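Local coordinates for protein CooJ (Rhodospirillum rubrum, PDB 6HK5) that acts as a nickel-binding metallochaperone, an accessory protein of carbon monoxide dehydrogenase that works as a histidine-rich multidomain dimer, at the interface of chains A and B. Residues are numbered along the deposited sequence; one frame, centred on the assembly and turned at random. Chains: chain A/B, CooJ.

Contact 1: the interface of chains A and B. Residues chain A 15-16, 19, 23, 61; chain B 22, 26, 29, 54.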
ATOM      1  N   TYR A  15      -1.603   6.010   9.813  1.00 37.59           N
ATOM      2  CA  TYR A  15      -1.579   5.517   8.440  1.00 36.10           C
ATOM      3  C   TYR A  15      -2.159   6.549   7.479  1.00 31.75           C
ATOM      4  O   TYR A  15      -1.658   6.726   6.360  1.00 28.19           O
ATOM      5  CB  TYR A  15      -2.356   4.194   8.337  1.00 27.79           C
ATOM      6  CG  TYR A  15      -2.869   3.977   6.936  1.00 35.85           C
ATOM      7  CD1 TYR A  15      -2.035   3.447   5.941  1.00 36.08           C
ATOM      8  CD2 TYR A  15      -4.157   4.377   6.575  1.00 33.95           C
ATOM      9  CE1 TYR A  15      -2.491   3.282   4.640  1.00 33.63           C
ATOM     10  CE2 TYR A  15      -4.621   4.226   5.281  1.00 29.57           C
ATOM     11  CZ  TYR A  15      -3.781   3.679   4.320  1.00 35.29           C
ATOM     12  OH  TYR A  15      -4.231   3.541   3.037  1.00 33.45           O
ATOM     13  N   LEU A  16      -3.230   7.220   7.893  1.00 30.88           N
ATOM     14  CA  LEU A  16      -3.901   8.178   7.014  1.00 33.33           C
ATOM     15  C   LEU A  16      -3.018   9.383   6.714  1.00 29.80           C
ATOM     16  O   LEU A  16      -3.009   9.876   5.584  1.00 31.85           O
ATOM     17  CB  LEU A  16      -5.231   8.635   7.630  1.00 34.34           C
ATOM     18  CG  LEU A  16      -6.449   7.714   7.500  1.00 38.16           C
ATOM     19  CD1 LEU A  16      -7.683   8.328   8.143  1.00 31.55           C
ATOM     20  CD2 LEU A  16      -6.725   7.427   6.040  1.00 28.54           C
ATOM     21  N   PHE A  19      -0.228   8.307   4.383  1.00 28.67           N
ATOM     22  CA  PHE A  19      -0.787   7.991   3.072  1.00 29.42           C
ATOM     23  C   PHE A  19      -1.134   9.252   2.302  1.00 27.19           C
ATOM     24  O   PHE A  19      -0.899   9.336   1.089  1.00 26.03           O
ATOM     25  CB  PHE A  19      -2.029   7.120   3.230  1.00 26.67           C
ATOM     26  CG  PHE A  19      -2.768   6.873   1.940  1.00 31.61           C
ATOM     27  CD1 PHE A  19      -2.418   5.815   1.120  1.00 32.37           C
ATOM     28  CD2 PHE A  19      -3.811   7.697   1.547  1.00 30.08           C
ATOM     29  CE1 PHE A  19      -3.100   5.584  -0.075  1.00 35.03           C
ATOM     30  CE2 PHE A  19      -4.499   7.478   0.359  1.00 27.07           C
ATOM     31  CZ  PHE A  19      -4.142   6.419  -0.453  1.00 33.25           C
ATOM     32  N   VAL A  23       0.567  10.071  -1.307  1.00 25.75           N
ATOM     33  CA  VAL A  23      -0.084  10.228  -2.604  1.00 26.82           C
ATOM     34  C   VAL A  23       0.000  11.655  -3.129  1.00 26.92           C
ATOM     35  O   VAL A  23      -0.082  11.864  -4.342  1.00 26.91           O
ATOM     36  CB  VAL A  23      -1.549   9.783  -2.552  1.00 30.76           C
ATOM     37  CG1 VAL A  23      -1.629   8.314  -2.136  1.00 32.92           C
ATOM     38  CG2 VAL A  23      -2.342  10.677  -1.608  1.00 28.36           C
ATOM     39  N   LEU A  61     -10.858  12.306   2.765  1.00 24.45           N
ATOM     40  CA  LEU A  61     -10.042  11.534   3.699  1.00 31.06           C
ATOM     41  C   LEU A  61      -9.545  12.411   4.839  1.00 32.28           C
ATOM     42  O   LEU A  61      -9.452  11.960   5.991  1.00 29.24           O
ATOM     43  CB  LEU A  61      -8.862  10.895   2.979  1.00 34.98           C
ATOM     44  CG  LEU A  61      -9.056   9.472   2.473  1.00 40.51           C
ATOM     45  CD1 LEU A  61      -7.764   9.023   1.784  1.00 42.72           C
ATOM     46  CD2 LEU A  61      -9.445   8.534   3.623  1.00 25.85           C
TER
ATOM     47  N   HIS B  22      -2.322   2.185  -5.089  1.00 27.24           N
ATOM     48  CA  HIS B  22      -2.549   2.910  -3.836  1.00 26.84           C
ATOM     49  C   HIS B  22      -4.035   3.077  -3.528  1.00 25.36           C
ATOM     50  O   HIS B  22      -4.454   2.981  -2.370  1.00 26.35           O
ATOM     51  CB  HIS B  22      -1.889   4.283  -3.904  1.00 26.18           C
ATOM     52  CG  HIS B  22      -0.458   4.297  -3.468  1.00 34.28           C
ATOM     53  ND1 HIS B  22      -0.043   3.788  -2.257  1.00 31.07           N
ATOM     54  CD2 HIS B  22       0.651   4.791  -4.074  1.00 27.68           C
ATOM     55  CE1 HIS B  22       1.261   3.961  -2.137  1.00 32.34           C
ATOM     56  NE2 HIS B  22       1.707   4.558  -3.232  1.00 29.16           N
ATOM     57  N   HIS B  26      -5.506   1.147  -0.474  1.00 28.45           N
ATOM     58  CA  HIS B  26      -5.981   1.971   0.628  1.00 28.51           C
ATOM     59  C   HIS B  26      -7.423   1.653   0.992  1.00 25.07           C
ATOM     60  O   HIS B  26      -7.798   1.687   2.174  1.00 25.53           O
ATOM     61  CB  HIS B  26      -5.841   3.440   0.254  1.00 34.84           C
ATOM     62  CG  HIS B  26      -6.650   4.351   1.108  1.00 37.16           C
ATOM     63  ND1 HIS B  26      -6.172   4.871   2.291  1.00 39.24           N
ATOM     64  CD2 HIS B  26      -7.899   4.850   0.947  1.00 33.59           C
ATOM     65  CE1 HIS B  26      -7.096   5.648   2.828  1.00 42.97           C
ATOM     66  NE2 HIS B  26      -8.155   5.647   2.037  1.00 46.16           N
ATOM     67  N   GLU B  29      -7.135  -1.210   3.089  1.00 31.69           N
ATOM     68  CA  GLU B  29      -6.700  -0.806   4.427  1.00 23.30           C
ATOM     69  C   GLU B  29      -7.881  -0.386   5.288  1.00 28.36           C
ATOM     70  O   GLU B  29      -8.050  -0.866   6.409  1.00 26.74           O
ATOM     71  CB  GLU B  29      -5.688   0.341   4.362  1.00 23.06           C
ATOM     72  CG  GLU B  29      -4.978   0.492   5.714  1.00 28.77           C
ATOM     73  CD  GLU B  29      -3.861  -0.510   5.873  1.00 28.21           C
ATOM     74  OE1 GLU B  29      -3.172  -0.724   4.869  1.00 22.30           O
ATOM     75  OE2 GLU B  29      -3.727  -1.120   6.955  1.00 26.47           O
HETATM   76  N   MSE B  54     -12.876   7.493  -3.262  1.00 27.75           N
HETATM   77  CA  MSE B  54     -11.829   6.604  -3.769  1.00 26.90           C
HETATM   78  C   MSE B  54     -12.314   5.830  -4.990  1.00 29.01           C
HETATM   79  O   MSE B  54     -11.588   5.711  -5.987  1.00 23.86           O
HETATM   80  CB  MSE B  54     -11.350   5.608  -2.699  1.00 23.74           C
HETATM   81  CG  MSE B  54     -10.400   6.153  -1.617  1.00 35.97           C
HETATM   82 SE   MSE B  54      -8.812   7.255  -2.144  1.00 58.59          SE
HETATM   83  CE  MSE B  54      -8.427   6.672  -3.888  1.00 53.92           C
TER
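A:Tyr15 meets B:His26 through its phenol hydroxyl: OH lies 2.5 Å from ND1 of the imidazole, a short hydrogen bond whose direction is not settled by the positions. The angle at the hydroxyl, from A:Tyr15 CZ through A:Tyr15 OH to B:His26 ND1, is 119°, as expected at a phenol oxygen. The tyrosine ring extends from helix 5-35 of chain A toward helix 7-33 of chain B, where CG of B:Glu29 lies over its centre, 3.7 Å from the centroid. The glutamate chain bends at chi2, 81°, which lays this methylene rather than the carboxylate against the ring.

B:His26 is wrapped tightly by chain A. Its ring stacks on that of A:Phe19, with centroids 4.2 Å apart and planes 19° from parallel, and ND1 sits above the middle of the phenyl face. At the imidazole edge, in plane, comes CD2 of A:Leu16, while both methyls of A:Leu61 close on the far nitrogen, CD1 being 3.4 Å from NE2. Hydrogen bond and stack together should fix the rotation of the imidazole.

Toward B:His22 and the selenomethionine B:Met54 the contact is looser. SE of B:Met54 stays 4.4 Å from CD1 of A:Leu61, and A:Val23 mainly backs the phenyl, covering the face turned away from B:His26. His22 and His26 are nickel-binding residues of this two-helix N-terminal domain, yet within chain B they point apart here and could not share one ion through their outer nitrogens: B:His22 NE2 is 11.2 Å from B:His26 NE2.

Contact 2: the interface of chains A and B. Residues chain A 30, 33-34, 37, 47; chain B 11-12, 15.
The side-chain amide nitrogen NE2 of A:Gln33 lies among several groups of chain B, above the face of the B:Tyr15 ring and beside the guanidinium group of B:Arg11. It stands 3.3 Å from CE1 of B:Tyr15, offset from the ring centre toward the rim. Amide and ring planes are 88° apart, so the amide meets the aromatic face on end, an arrangement that might let an N-H point at the pi cloud. NE of B:Arg11 is 3.5 Å from the same nitrogen, a packing contact rather than an assigned bond. The rim of the B:Tyr15 ring, at CE1, points into one face of the B:Arg11 guanidinium, so the arginine flanks the ring beside A:Gln33 and may help to steady it. A:Gln33 reaches the ring because its chain runs extended beyond CG.

Below this polar rim, B:Leu12 is the wedge. Its two methyls divide the work: CD2 meets CD1 of A:Leu37 tip to tip at 3.6 Å, and CD1 turns to CB of A:Gln33 at 3.8 Å and, less closely, to CG2 of A:Ile30. From the second helix of chain A, A:Ile47 comes in head-on, its CD1 3.9 Å from the leucine CG. CG of B:Leu12 is directed away from the backbone N (chi1 -153°), which sends the branch across into chain A, although chi2 of 26° is far from staggered and suggests a strained or imperfectly modelled tip. A:Ile30 also slides past B:Tyr15, CG1 touching the tyrosine CB at 3.8 Å. By plugging B:Leu12 between helix 5-35, the following turn and helix 42-67, this patch probably clamps the end of one hairpin onto the start of its partner and so stabilises the CooJ dimer.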
ATOM      1  N   ILE A  30       2.880  13.032 -11.165  1.00 27.84           N
ATOM      2  CA  ILE A  30       2.103  12.709 -12.348  1.00 31.13           C
ATOM      3  C   ILE A  30       1.614  13.982 -13.015  1.00 28.67           C
ATOM      4  O   ILE A  30       1.529  14.049 -14.245  1.00 25.36           O
ATOM      5  CB  ILE A  30       0.958  11.753 -11.977  1.00 25.71           C
ATOM      6  CG1 ILE A  30       1.542  10.378 -11.632  1.00 31.40           C
ATOM      7  CG2 ILE A  30      -0.044  11.620 -13.113  1.00 31.44           C
ATOM      8  CD1 ILE A  30       0.599   9.488 -10.853  1.00 32.72           C
ATOM      9  N   GLN A  33       4.629  15.248 -15.184  1.00 32.85           N
ATOM     10  CA  GLN A  33       4.734  14.407 -16.374  1.00 30.31           C
ATOM     11  C   GLN A  33       3.567  14.651 -17.329  1.00 34.62           C
ATOM     12  O   GLN A  33       3.749  14.696 -18.551  1.00 30.35           O
ATOM     13  CB  GLN A  33       4.810  12.933 -15.980  1.00 27.80           C
ATOM     14  CG  GLN A  33       6.106  12.545 -15.282  1.00 24.27           C
ATOM     15  CD  GLN A  33       6.193  11.041 -15.019  1.00 33.29           C
ATOM     16  OE1 GLN A  33       5.745  10.237 -15.826  1.00 34.50           O
ATOM     17  NE2 GLN A  33       6.748  10.666 -13.878  1.00 37.35           N
ATOM     18  N   ARG A  34       2.362  14.837 -16.792  1.00 27.23           N
ATOM     19  CA  ARG A  34       1.217  15.050 -17.667  1.00 32.15           C
ATOM     20  C   ARG A  34       1.353  16.353 -18.445  1.00 30.88           C
ATOM     21  O   ARG A  34       0.854  16.463 -19.575  1.00 31.07           O
ATOM     22  CB  ARG A  34      -0.075  15.020 -16.845  1.00 24.59           C
ATOM     23  CG  ARG A  34      -1.322  15.462 -17.590  1.00 20.80           C
ATOM     24  CD  ARG A  34      -1.583  16.961 -17.467  1.00 25.40           C
ATOM     25  NE  ARG A  34      -2.816  17.311 -18.165  1.00 26.10           N
ATOM     26  CZ  ARG A  34      -2.881  17.495 -19.477  1.00 29.37           C
ATOM     27  NH1 ARG A  34      -1.776  17.385 -20.225  1.00 24.63           N
ATOM     28  NH2 ARG A  34      -4.041  17.794 -20.039  1.00 30.80           N
ATOM     29  N   LEU A  37       2.858  16.238 -21.926  1.00 37.36           N
ATOM     30  CA  LEU A  37       2.110  15.620 -23.002  1.00 37.03           C
ATOM     31  C   LEU A  37       1.805  16.646 -24.082  1.00 46.21           C
ATOM     32  O   LEU A  37       1.841  17.858 -23.853  1.00 43.50           O
ATOM     33  CB  LEU A  37       0.824  14.994 -22.465  1.00 35.42           C
ATOM     34  CG  LEU A  37       1.108  13.670 -21.754  1.00 29.01           C
ATOM     35  CD1 LEU A  37      -0.075  13.186 -20.916  1.00 29.63           C
ATOM     36  CD2 LEU A  37       1.493  12.638 -22.792  1.00 31.67           C
ATOM     37  N   ILE A  47      -6.243  12.197 -17.602  1.00 21.33           N
ATOM     38  CA  ILE A  47      -5.360  12.271 -16.445  1.00 24.90           C
ATOM     39  C   ILE A  47      -5.772  13.410 -15.515  1.00 28.02           C
ATOM     40  O   ILE A  47      -5.772  13.249 -14.288  1.00 22.92           O
ATOM     41  CB  ILE A  47      -3.888  12.385 -16.895  1.00 27.76           C
ATOM     42  CG1 ILE A  47      -3.396  11.056 -17.486  1.00 21.31           C
ATOM     43  CG2 ILE A  47      -2.981  12.769 -15.729  1.00 27.89           C
ATOM     44  CD1 ILE A  47      -1.975  11.152 -18.036  1.00 25.75           C
TER
ATOM     45  N   ARG B  11       6.037   5.389 -19.183  1.00 25.33           N
ATOM     46  CA  ARG B  11       6.439   5.789 -17.838  1.00 31.00           C
ATOM     47  C   ARG B  11       5.257   6.360 -17.068  1.00 29.19           C
ATOM     48  O   ARG B  11       4.997   5.981 -15.918  1.00 25.72           O
ATOM     49  CB  ARG B  11       7.586   6.799 -17.918  1.00 30.31           C
ATOM     50  CG  ARG B  11       8.009   7.418 -16.599  1.00 25.52           C
ATOM     51  CD  ARG B  11       9.187   8.360 -16.814  1.00 33.43           C
ATOM     52  NE  ARG B  11       9.413   9.302 -15.716  1.00 34.84           N
ATOM     53  CZ  ARG B  11      10.179   9.045 -14.659  1.00 45.79           C
ATOM     54  NH1 ARG B  11      10.786   7.866 -14.551  1.00 43.67           N
ATOM     55  NH2 ARG B  11      10.341   9.959 -13.710  1.00 46.59           N
ATOM     56  N   LEU B  12       4.520   7.269 -17.704  1.00 30.76           N
ATOM     57  CA  LEU B  12       3.283   7.783 -17.138  1.00 25.82           C
ATOM     58  C   LEU B  12       2.344   6.642 -16.739  1.00 33.35           C
ATOM     59  O   LEU B  12       1.792   6.621 -15.627  1.00 32.82           O
ATOM     60  CB  LEU B  12       2.643   8.706 -18.175  1.00 29.92           C
ATOM     61  CG  LEU B  12       1.719   9.851 -17.802  1.00 37.73           C
ATOM     62  CD1 LEU B  12       1.983  10.375 -16.402  1.00 32.39           C
ATOM     63  CD2 LEU B  12       1.919  10.939 -18.845  1.00 29.35           C
ATOM     64  N   TYR B  15       3.403   4.969 -13.510  1.00 30.22           N
ATOM     65  CA  TYR B  15       3.061   5.795 -12.356  1.00 24.22           C
ATOM     66  C   TYR B  15       1.581   5.681 -12.026  1.00 26.50           C
ATOM     67  O   TYR B  15       1.205   5.509 -10.857  1.00 24.88           O
ATOM     68  CB  TYR B  15       3.448   7.252 -12.599  1.00 26.06           C
ATOM     69  CG  TYR B  15       4.881   7.532 -12.252  1.00 34.06           C
ATOM     70  CD1 TYR B  15       5.899   7.283 -13.171  1.00 37.35           C
ATOM     71  CD2 TYR B  15       5.231   8.021 -11.004  1.00 34.66           C
ATOM     72  CE1 TYR B  15       7.226   7.540 -12.866  1.00 37.94           C
ATOM     73  CE2 TYR B  15       6.558   8.271 -10.685  1.00 39.51           C
ATOM     74  CZ  TYR B  15       7.551   8.018 -11.620  1.00 40.92           C
ATOM     75  OH  TYR B  15       8.871   8.260 -11.317  1.00 47.57           O
TER

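The centres of contact 1 and contact 2 lie about 20 Å apart along the same helical dimer interface. Both use helices 5-35 and 42-67 of chain A against helix 7-33 of chain B, and contact 1 adds helix 41-67 of chain B. Tyr15 joins them in different roles: the chain A copy serves contact 1 and the chain B copy contact 2, with first torsions of 155° and -85°. The two-fold symmetry is therefore not exact at this side chain. Contact 1 involves nickel-binding histidines, whereas contact 2 joins a leucine plug to a glutamine laid on a tyrosine face, which may help to keep the paired helices in register.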